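Local coordinates for prolyl-tRNA synthetase (Naegleria fowleri, PDB 6UYH), which probably attaches proline to its cognate tRNA in an ATP-dependent reaction, as expected of a class II aminoacyl-tRNA synthetase, at residues 42-47 / 158-164; 32-36 / 47-51. All coordinates share one frame; numbering follows the deposited sequence.

Interaction 1. Residues 42-47 / 158-164. With ANP (phosphoaminophosphonic acid-adenylate ester), chain C; EDO (1,2-ethanediol), chain L.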
ATOM      1  N   SER A  42      17.300 -14.913  -0.726  1.00 27.03           N
ATOM      2  CA  SER A  42      17.657 -14.888   0.687  1.00 26.83           C
ATOM      3  C   SER A  42      17.240 -13.572   1.333  1.00 24.19           C
ATOM      4  O   SER A  42      17.406 -12.495   0.755  1.00 26.28           O
ATOM      5  CB  SER A  42      19.164 -15.106   0.842  1.00 38.25           C
ATOM      6  OG  SER A  42      19.571 -14.914   2.182  1.00 53.07           O
ATOM      7  N   GLY A  43      16.655 -13.669   2.523  1.00 21.14           N
ATOM      8  CA  GLY A  43      16.278 -12.496   3.277  1.00 20.49           C
ATOM      9  C   GLY A  43      14.971 -11.858   2.865  1.00 20.74           C
ATOM     10  O   GLY A  43      14.658 -10.765   3.343  1.00 20.95           O
ATOM     11  N   CYS A  44      14.213 -12.501   1.985  1.00 18.73           N
ATOM     12  CA  CYS A  44      12.910 -12.029   1.557  1.00 19.24           C
ATOM     13  C   CYS A  44      11.872 -13.060   1.967  1.00 22.02           C
ATOM     14  O   CYS A  44      12.139 -14.261   1.914  1.00 20.96           O
ATOM     15  CB  CYS A  44      12.884 -11.813   0.043  1.00 24.26           C
ATOM     16  SG  CYS A  44      14.093 -10.555  -0.474  1.00 26.25           S
ATOM     17  N   TYR A  45      10.699 -12.590   2.388  1.00 17.37           N
ATOM     18  CA  TYR A  45       9.684 -13.478   2.942  1.00 17.70           C
ATOM     19  C   TYR A  45       8.327 -13.143   2.357  1.00 20.84           C
ATOM     20  O   TYR A  45       8.071 -12.018   1.933  1.00 18.99           O
ATOM     21  CB  TYR A  45       9.633 -13.381   4.473  1.00 16.20           C
ATOM     22  CG  TYR A  45      11.007 -13.548   5.107  1.00 17.49           C
ATOM     23  CD1 TYR A  45      11.513 -14.808   5.366  1.00 18.51           C
ATOM     24  CD2 TYR A  45      11.796 -12.440   5.426  1.00 20.53           C
ATOM     25  CE1 TYR A  45      12.776 -14.979   5.926  1.00 21.47           C
ATOM     26  CE2 TYR A  45      13.061 -12.599   5.986  1.00 23.42           C
ATOM     27  CZ  TYR A  45      13.538 -13.867   6.233  1.00 23.12           C
ATOM     28  OH  TYR A  45      14.786 -14.044   6.792  1.00 25.04           O
ATOM     29  N   ILE A  46       7.449 -14.143   2.368  1.00 20.10           N
ATOM     30  CA  ILE A  46       6.074 -14.024   1.884  1.00 21.20           C
ATOM     31  C   ILE A  46       5.157 -13.727   3.069  1.00 20.67           C
ATOM     32  O   ILE A  46       5.139 -14.485   4.048  1.00 20.45           O
ATOM     33  CB  ILE A  46       5.642 -15.318   1.178  1.00 17.74           C
ATOM     34  CG1 ILE A  46       6.511 -15.564  -0.060  1.00 20.43           C
ATOM     35  CG2 ILE A  46       4.137 -15.278   0.846  1.00 18.51           C
ATOM     36  CD1 ILE A  46       6.498 -17.002  -0.527  1.00 20.70           C
ATOM     37  N   PHE A  47       4.384 -12.631   2.979  1.00 18.77           N
ATOM     38  CA  PHE A  47       3.440 -12.236   4.030  1.00 20.11           C
ATOM     39  C   PHE A  47       2.065 -12.767   3.639  1.00 20.26           C
ATOM     40  O   PHE A  47       1.440 -12.254   2.703  1.00 18.94           O
ATOM     41  CB  PHE A  47       3.369 -10.716   4.208  1.00 19.38           C
ATOM     42  CG  PHE A  47       4.624 -10.072   4.737  1.00 20.09           C
ATOM     43  CD1 PHE A  47       5.837 -10.221   4.092  1.00 28.94           C
ATOM     44  CD2 PHE A  47       4.566  -9.261   5.856  1.00 21.04           C
ATOM     45  CE1 PHE A  47       6.986  -9.606   4.585  1.00 34.16           C
ATOM     46  CE2 PHE A  47       5.712  -8.630   6.347  1.00 21.57           C
ATOM     47  CZ  PHE A  47       6.917  -8.815   5.716  1.00 22.23           C
ATOM     48  N   PRO A 158      13.323 -13.228   9.926  1.00 19.88           N
ATOM     49  CA  PRO A 158      11.958 -12.922   9.486  1.00 20.71           C
ATOM     50  C   PRO A 158      11.376 -11.773  10.296  1.00 20.71           C
ATOM     51  O   PRO A 158      11.502 -11.732  11.521  1.00 21.72           O
ATOM     52  CB  PRO A 158      11.208 -14.237   9.728  1.00 19.03           C
ATOM     53  CG  PRO A 158      12.279 -15.293   9.530  1.00 20.76           C
ATOM     54  CD  PRO A 158      13.537 -14.675  10.139  1.00 21.44           C
ATOM     55  N   PHE A 159      10.798 -10.803   9.579  1.00 17.84           N
ATOM     56  CA  PHE A 159      10.222  -9.560  10.087  1.00 18.38           C
ATOM     57  C   PHE A 159      11.261  -8.604  10.671  1.00 18.27           C
ATOM     58  O   PHE A 159      11.274  -7.433  10.295  1.00 18.72           O
ATOM     59  CB  PHE A 159       9.132  -9.817  11.137  1.00 15.81           C
ATOM     60  CG  PHE A 159       7.996 -10.664  10.638  1.00 20.03           C
ATOM     61  CD1 PHE A 159       7.196 -10.239   9.580  1.00 20.09           C
ATOM     62  CD2 PHE A 159       7.717 -11.877  11.234  1.00 20.30           C
ATOM     63  CE1 PHE A 159       6.146 -11.027   9.114  1.00 20.43           C
ATOM     64  CE2 PHE A 159       6.661 -12.668  10.785  1.00 17.11           C
ATOM     65  CZ  PHE A 159       5.870 -12.236   9.722  1.00 21.88           C
ATOM     66  N   ILE A 160      12.139  -9.081  11.568  1.00 15.47           N
ATOM     67  CA  ILE A 160      13.029  -8.170  12.293  1.00 15.43           C
ATOM     68  C   ILE A 160      14.050  -7.536  11.361  1.00 19.73           C
ATOM     69  O   ILE A 160      14.391  -6.351  11.508  1.00 21.57           O
ATOM     70  CB  ILE A 160      13.745  -8.907  13.438  1.00 15.71           C
ATOM     71  CG1 ILE A 160      12.736  -9.510  14.416  1.00 21.68           C
ATOM     72  CG2 ILE A 160      14.721  -7.950  14.143  1.00 21.42           C
ATOM     73  CD1 ILE A 160      11.925  -8.480  15.186  1.00 19.43           C
ATOM     74  N   ARG A 161      14.612  -8.325  10.440  1.00 18.45           N
ATOM     75  CA  ARG A 161      15.706  -7.853   9.586  1.00 22.61           C
ATOM     76  C   ARG A 161      15.606  -8.594   8.253  1.00 21.74           C
ATOM     77  O   ARG A 161      16.156  -9.684   8.097  1.00 18.90           O
ATOM     78  CB  ARG A 161      17.067  -8.071  10.236  1.00 21.14           C
ATOM     79  CG  ARG A 161      18.204  -7.418   9.428  1.00 22.36           C
ATOM     80  CD  ARG A 161      19.569  -7.589  10.078  1.00 26.66           C
ATOM     81  NE  ARG A 161      19.590  -6.989  11.409  1.00 28.80           N
ATOM     82  CZ  ARG A 161      19.571  -5.679  11.639  1.00 34.31           C
ATOM     83  NH1 ARG A 161      19.544  -4.821  10.626  1.00 30.76           N
ATOM     84  NH2 ARG A 161      19.577  -5.225  12.888  1.00 33.98           N
ATOM     85  N   SER A 162      14.902  -7.989   7.300  1.00 17.40           N
ATOM     86  CA  SER A 162      14.743  -8.594   5.984  1.00 18.34           C
ATOM     87  C   SER A 162      15.367  -7.683   4.934  1.00 18.44           C
ATOM     88  O   SER A 162      15.537  -6.481   5.153  1.00 22.69           O
ATOM     89  CB  SER A 162      13.263  -8.896   5.680  1.00 20.59           C
ATOM     90  OG  SER A 162      12.424  -7.750   5.770  1.00 21.01           O
ATOM     91  N   ARG A 163      15.760  -8.271   3.798  1.00 19.24           N
ATOM     92  CA  ARG A 163      16.430  -7.478   2.762  1.00 18.97           C
ATOM     93  C   ARG A 163      15.453  -6.626   1.969  1.00 22.61           C
ATOM     94  O   ARG A 163      15.822  -5.542   1.492  1.00 18.10           O
ATOM     95  CB  ARG A 163      17.241  -8.385   1.836  1.00 19.21           C
ATOM     96  CG  ARG A 163      18.524  -8.867   2.515  1.00 27.11           C
ATOM     97  CD  ARG A 163      19.383  -9.674   1.570  1.00 34.11           C
ATOM     98  NE  ARG A 163      20.776  -9.690   1.999  1.00 46.76           N
ATOM     99  CZ  ARG A 163      21.724 -10.393   1.392  1.00 57.15           C
ATOM    100  NH1 ARG A 163      21.416 -11.143   0.344  1.00 53.35           N
ATOM    101  NH2 ARG A 163      22.975 -10.352   1.837  1.00 60.52           N
ATOM    102  N   GLU A 164      14.224  -7.100   1.788  1.00 18.05           N
ATOM    103  CA  GLU A 164      13.097  -6.245   1.446  1.00 16.03           C
ATOM    104  C   GLU A 164      12.211  -6.165   2.677  1.00 17.37           C
ATOM    105  O   GLU A 164      11.915  -7.196   3.290  1.00 20.45           O
ATOM    106  CB  GLU A 164      12.285  -6.783   0.257  1.00 16.78           C
ATOM    107  CG  GLU A 164      11.133  -5.837  -0.111  1.00 19.53           C
ATOM    108  CD  GLU A 164      10.251  -6.346  -1.252  1.00 21.01           C
ATOM    109  OE1 GLU A 164      10.336  -7.533  -1.615  1.00 22.00           O
ATOM    110  OE2 GLU A 164       9.475  -5.533  -1.790  1.00 23.12           O
TER
HETATM  111  PG  ANP C 601      19.084  -1.263  12.442  1.00 44.96           P
HETATM  112  O1G ANP C 601      20.178  -1.268  13.402  1.00 48.39           O
HETATM  113  O2G ANP C 601      19.657  -1.723  11.035  1.00 37.08           O
HETATM  114  O3G ANP C 601      17.997  -2.262  12.997  1.00 52.93           O
HETATM  115  PB  ANP C 601      18.490   1.352  11.102  1.00 37.32           P
HETATM  116  O1B ANP C 601      19.213   2.543  11.520  1.00 38.66           O
HETATM  117  O2B ANP C 601      19.179   0.741   9.844  1.00 31.96           O
HETATM  118  N3B ANP C 601      18.388   0.217  12.290  1.00 46.77           N
HETATM  119  PA  ANP C 601      16.302   2.948  10.083  1.00 26.46           P
HETATM  120  O1A ANP C 601      16.373   4.148  10.943  1.00 32.74           O
HETATM  121  O2A ANP C 601      16.948   3.204   8.761  1.00 26.06           O
HETATM  122  O3A ANP C 601      17.020   1.690  10.737  1.00 31.43           O
HETATM  123  O5' ANP C 601      14.824   2.375   9.803  1.00 29.10           O
HETATM  124  C5' ANP C 601      13.590   2.756  10.454  1.00 25.80           C
HETATM  125  C4' ANP C 601      13.083   1.544  11.192  1.00 31.92           C
HETATM  126  O4' ANP C 601      12.918   0.443  10.271  1.00 24.98           O
HETATM  127  C3' ANP C 601      14.060   1.029  12.237  1.00 35.76           C
HETATM  128  O3' ANP C 601      13.894   1.726  13.465  1.00 47.43           O
HETATM  129  C2' ANP C 601      13.678  -0.448  12.356  1.00 28.95           C
HETATM  130  O2' ANP C 601      12.672  -0.621  13.345  1.00 29.21           O
HETATM  131  C1' ANP C 601      13.175  -0.783  10.937  1.00 20.67           C
HETATM  132  N9  ANP C 601      14.127  -1.546  10.141  1.00 24.31           N
HETATM  133  C8  ANP C 601      15.417  -1.199   9.831  1.00 21.83           C
HETATM  134  N7  ANP C 601      16.047  -2.076   9.090  1.00 23.11           N
HETATM  135  C5  ANP C 601      15.103  -3.076   8.894  1.00 21.25           C
HETATM  136  C6  ANP C 601      15.146  -4.294   8.192  1.00 22.18           C
HETATM  137  N6  ANP C 601      16.196  -4.709   7.479  1.00 20.37           N
HETATM  138  N1  ANP C 601      14.042  -5.073   8.225  1.00 19.74           N
HETATM  139  C2  ANP C 601      12.968  -4.641   8.893  1.00 19.60           C
HETATM  140  N3  ANP C 601      12.806  -3.505   9.574  1.00 19.85           N
HETATM  141  C4  ANP C 601      13.918  -2.764   9.540  1.00 20.06           C
HETATM  142  C1  EDO L 610      14.432 -16.580   2.565  1.00 36.26           C
HETATM  143  O1  EDO L 610      13.022 -16.674   2.786  1.00 25.35           O
HETATM  144  C2  EDO L 610      15.165 -16.848   3.876  1.00 46.27           C
HETATM  145  O2  EDO L 610      16.445 -16.210   3.846  1.00 41.39           O
HETATM  146  O   HOH W   1      10.601  -9.666   2.670  1.00 24.51           O
HETATM  147  O   HOH W   2       9.951  -9.600   0.328  1.00 32.00           O
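Residues 158-164, a loop that holds the adenine of the bound AMPPNP and runs into the start of strand 164-174 of the class II synthetase core, are backed by the segment 42-47 through Gly43, Tyr45 and Phe47. Arg163 N donates to Gly43 O (2.8 Å, N-H...O 158°), and Ser162 CB packs against the same carbonyl. The phenol of Tyr45 lies under the proline: Pro158 CA sits over one ring face, 3.9 Å from the centroid in a CH-pi contact, Pro158 CG comes down on CE1, and Ser162 CB meets the ring at its edge, 3.7 Å from Tyr45 CE2. Further along, the edge of Phe159 is directed at the face of Phe47 in an offset edge-to-face pair, planes at 84° and Phe47 CE2 3.7 Å from Phe159 CE1. A water bridges Tyr45 N and Glu164 O. That carbonyl also takes the Ser162 hydroxyl, OG to O 2.6 Å, from above its plane; with chi1 at 57°, OG stands between the backbone N and the carbonyl carbon, from where it reaches Glu164 O. On the ligand side Ser162 N donates to adenine N1 (3.2 Å) and Ser162 O accepts from N6 (3.0 Å), while the guanidinium of Arg161, which also pairs with Glu152 and the C-terminal carboxylate of Tyr513, reaches the gamma-phosphate. Because Ser162 reads the adenine with its main chain while its CB rests on Gly43 and Tyr45, the 42-47 side probably acts as a second shell that helps hold the base-recognising peptide groups.

Interaction 2. Residues 32-36 / 47-51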
ATOM      1  N   LYS A  32       3.701 -22.263  10.681  1.00 24.81           N
ATOM      2  CA  LYS A  32       2.551 -23.126  10.943  1.00 22.98           C
ATOM      3  C   LYS A  32       1.301 -22.328  11.293  1.00 23.49           C
ATOM      4  O   LYS A  32       0.187 -22.837  11.132  1.00 27.53           O
ATOM      5  CB  LYS A  32       2.890 -24.125  12.054  1.00 25.39           C
ATOM      6  CG  LYS A  32       3.990 -25.084  11.643  1.00 27.14           C
ATOM      7  CD  LYS A  32       4.354 -26.069  12.749  1.00 28.28           C
ATOM      8  CE  LYS A  32       5.389 -27.068  12.246  1.00 34.15           C
ATOM      9  NZ  LYS A  32       5.753 -28.092  13.269  1.00 31.80           N
ATOM     10  N   SER A  33       1.463 -21.093  11.757  1.00 23.82           N
ATOM     11  CA  SER A  33       0.328 -20.205  11.942  1.00 23.30           C
ATOM     12  C   SER A  33      -0.194 -19.626  10.640  1.00 22.45           C
ATOM     13  O   SER A  33      -1.170 -18.872  10.680  1.00 24.63           O
ATOM     14  CB  SER A  33       0.708 -19.048  12.849  1.00 20.77           C
ATOM     15  OG  SER A  33       1.678 -18.215  12.219  1.00 22.35           O
ATOM     16  N   GLU A  34       0.445 -19.946   9.506  1.00 19.88           N
ATOM     17  CA  GLU A  34       0.132 -19.355   8.196  1.00 19.35           C
ATOM     18  C   GLU A  34       0.396 -17.849   8.165  1.00 21.93           C
ATOM     19  O   GLU A  34      -0.244 -17.102   7.421  1.00 23.42           O
ATOM     20  CB  GLU A  34      -1.310 -19.678   7.762  1.00 24.51           C
ATOM     21  CG  GLU A  34      -1.572 -21.183   7.677  1.00 28.35           C
ATOM     22  CD  GLU A  34      -2.941 -21.545   7.128  1.00 35.85           C
ATOM     23  OE1 GLU A  34      -3.682 -20.645   6.678  1.00 35.55           O
ATOM     24  OE2 GLU A  34      -3.269 -22.747   7.142  1.00 39.13           O
ATOM     25  N   PHE A  35       1.367 -17.375   8.948  1.00 20.82           N
ATOM     26  CA  PHE A  35       1.744 -15.969   8.854  1.00 18.64           C
ATOM     27  C   PHE A  35       2.709 -15.726   7.700  1.00 21.92           C
ATOM     28  O   PHE A  35       2.554 -14.761   6.939  1.00 21.65           O
ATOM     29  CB  PHE A  35       2.372 -15.494  10.173  1.00 21.42           C
ATOM     30  CG  PHE A  35       1.487 -14.570  10.971  1.00 20.70           C
ATOM     31  CD1 PHE A  35       1.976 -13.344  11.434  1.00 23.13           C
ATOM     32  CD2 PHE A  35       0.168 -14.922  11.249  1.00 19.61           C
ATOM     33  CE1 PHE A  35       1.160 -12.486  12.153  1.00 23.68           C
ATOM     34  CE2 PHE A  35      -0.659 -14.074  11.969  1.00 22.97           C
ATOM     35  CZ  PHE A  35      -0.155 -12.850  12.428  1.00 21.39           C
ATOM     36  N   LEU A  36       3.692 -16.602   7.539  1.00 22.17           N
ATOM     37  CA  LEU A  36       4.840 -16.305   6.699  1.00 22.19           C
ATOM     38  C   LEU A  36       5.280 -17.566   5.974  1.00 25.86           C
ATOM     39  O   LEU A  36       5.110 -18.681   6.474  1.00 25.57           O
ATOM     40  CB  LEU A  36       5.990 -15.737   7.550  1.00 19.01           C
ATOM     41  CG  LEU A  36       7.311 -15.345   6.882  1.00 23.85           C
ATOM     42  CD1 LEU A  36       7.951 -14.174   7.637  1.00 23.72           C
ATOM     43  CD2 LEU A  36       8.270 -16.531   6.856  1.00 29.21           C
ATOM     44  N   PHE A  47       4.384 -12.631   2.979  1.00 18.77           N
ATOM     45  CA  PHE A  47       3.440 -12.236   4.030  1.00 20.11           C
ATOM     46  C   PHE A  47       2.065 -12.767   3.639  1.00 20.26           C
ATOM     47  O   PHE A  47       1.440 -12.254   2.703  1.00 18.94           O
ATOM     48  CB  PHE A  47       3.369 -10.716   4.208  1.00 19.38           C
ATOM     49  CG  PHE A  47       4.624 -10.072   4.737  1.00 20.09           C
ATOM     50  CD1 PHE A  47       5.837 -10.221   4.092  1.00 28.94           C
ATOM     51  CD2 PHE A  47       4.566  -9.261   5.856  1.00 21.04           C
ATOM     52  CE1 PHE A  47       6.986  -9.606   4.585  1.00 34.16           C
ATOM     53  CE2 PHE A  47       5.712  -8.630   6.347  1.00 21.57           C
ATOM     54  CZ  PHE A  47       6.917  -8.815   5.716  1.00 22.23           C
ATOM     55  N   ARG A  48       1.587 -13.780   4.358  1.00 19.76           N
ATOM     56  CA  ARG A  48       0.312 -14.417   4.056  1.00 19.86           C
ATOM     57  C   ARG A  48      -0.842 -13.601   4.655  1.00 19.11           C
ATOM     58  O   ARG A  48      -0.610 -12.649   5.409  1.00 21.49           O
ATOM     59  CB  ARG A  48       0.358 -15.860   4.559  1.00 22.44           C
ATOM     60  CG  ARG A  48       1.408 -16.713   3.842  1.00 25.62           C
ATOM     61  CD  ARG A  48       1.422 -18.154   4.351  1.00 24.81           C
ATOM     62  NE  ARG A  48       0.275 -18.911   3.845  1.00 26.36           N
ATOM     63  CZ  ARG A  48       0.081 -20.211   4.061  1.00 29.94           C
ATOM     64  NH1 ARG A  48       0.953 -20.899   4.786  1.00 26.31           N
ATOM     65  NH2 ARG A  48      -0.982 -20.823   3.545  1.00 28.50           N
ATOM     66  N   PRO A  49      -2.103 -13.939   4.330  1.00 20.34           N
ATOM     67  CA  PRO A  49      -3.221 -13.036   4.691  1.00 20.63           C
ATOM     68  C   PRO A  49      -3.306 -12.645   6.162  1.00 20.89           C
ATOM     69  O   PRO A  49      -3.490 -11.460   6.464  1.00 19.42           O
ATOM     70  CB  PRO A  49      -4.455 -13.833   4.249  1.00 22.61           C
ATOM     71  CG  PRO A  49      -3.977 -14.604   3.069  1.00 22.73           C
ATOM     72  CD  PRO A  49      -2.567 -15.024   3.438  1.00 20.77           C
ATOM     73  N   ASN A  50      -3.207 -13.607   7.084  1.00 21.32           N
ATOM     74  CA  ASN A  50      -3.381 -13.289   8.500  1.00 22.13           C
ATOM     75  C   ASN A  50      -2.261 -12.393   8.995  1.00 24.37           C
ATOM     76  O   ASN A  50      -2.442 -11.616   9.936  1.00 20.94           O
ATOM     77  CB  ASN A  50      -3.431 -14.567   9.332  1.00 21.99           C
ATOM     78  CG  ASN A  50      -4.557 -15.489   8.923  1.00 25.95           C
ATOM     79  OD1 ASN A  50      -5.413 -15.132   8.109  1.00 26.55           O
ATOM     80  ND2 ASN A  50      -4.572 -16.687   9.497  1.00 25.86           N
ATOM     81  N   CYS A  51      -1.112 -12.483   8.351  1.00 19.33           N
ATOM     82  CA  CYS A  51       0.040 -11.668   8.691  1.00 19.82           C
ATOM     83  C   CYS A  51      -0.087 -10.265   8.116  1.00 20.77           C
ATOM     84  O   CYS A  51       0.094  -9.268   8.828  1.00 20.64           O
ATOM     85  CB  CYS A  51       1.280 -12.364   8.158  1.00 22.18           C
ATOM     86  SG  CYS A  51       2.733 -11.334   8.135  1.00 25.41           S
TER
HETATM   87  O   HOH W   3      -2.766 -16.803  11.904  1.00 25.04           O
HETATM   88  O   HOH W   4      -2.654 -16.339   6.584  1.00 21.64           O
HETATM   89  O   HOH W   5       3.233 -20.375   6.306  1.00 28.94           O
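Glu34 O accepts from a water at 2.7 Å, and the same water takes the N-H of Asn50, bridging the two backbones near the start of helix 49-67. A second water does similar work, linking Ser33 O to the Asn50 amide nitrogen ND2. The direct bond is Arg48 N to Phe35 O, 2.9 Å with an N-H...O angle of 160°; Cys51 CB presses on that carbonyl too. The pieces joined are two helix ends, the C-terminal end of one and the N-terminal end of the other. Helix 22-32 finishes in a Schellman motif, with Glu34 at positive phi, and helix 49-67 begins at Arg48, its N-cap residue; between them Leu36 and Phe47 form a non-hydrogen-bonded pair of the small antiparallel sheet made by strands 36-38 and 45-47. Phe35 lies on the first turn of the second helix. Cys51 CA stands over the centre of its ring, 3.7 Å from the centroid, Cys51 CB touches CD1 at 3.5 Å, and the sulfur reaches the ring only obliquely. Asn50 O is 3.6 Å from Phe35 CZ. Arg48 bends at chi3 (75°), which lays its guanidinium flat against Glu34, whose CB lies over the middle of the plane. Carboxylate and guanidinium are stacked, their planes 10° apart, and Glu34 OE1, 4.1 Å from Arg48 NH2, probably feels only the charge, since no N-H points at it. The carboxylate's salt bridge goes instead from OE2 to Arg353, and Arg48 makes a cation-pi contact with Trp131 of the second subunit.

How the interactions relate
Interactions 1 and 2 lie about 13 Å apart, centre to centre, on the same side of the chain's centre, and Phe47 belongs to both. Along the chain the order is 32-36, 42-47, 47-51, then 158-164 more than a hundred residues later, so the N-terminal hairpin of strands 36-38 and 45-47 runs from the helix junction of interaction 2 to the nucleotide loop of interaction 1. The two also touch directly: Leu36 CD1 packs on Phe159 CZ at 3.5 Å, and Cys51 SG meets Phe159 CE1 at 3.6 Å. Since both contacts reach the second subunit, this part of the chain adjoins both that subunit and the loop that binds AMPPNP.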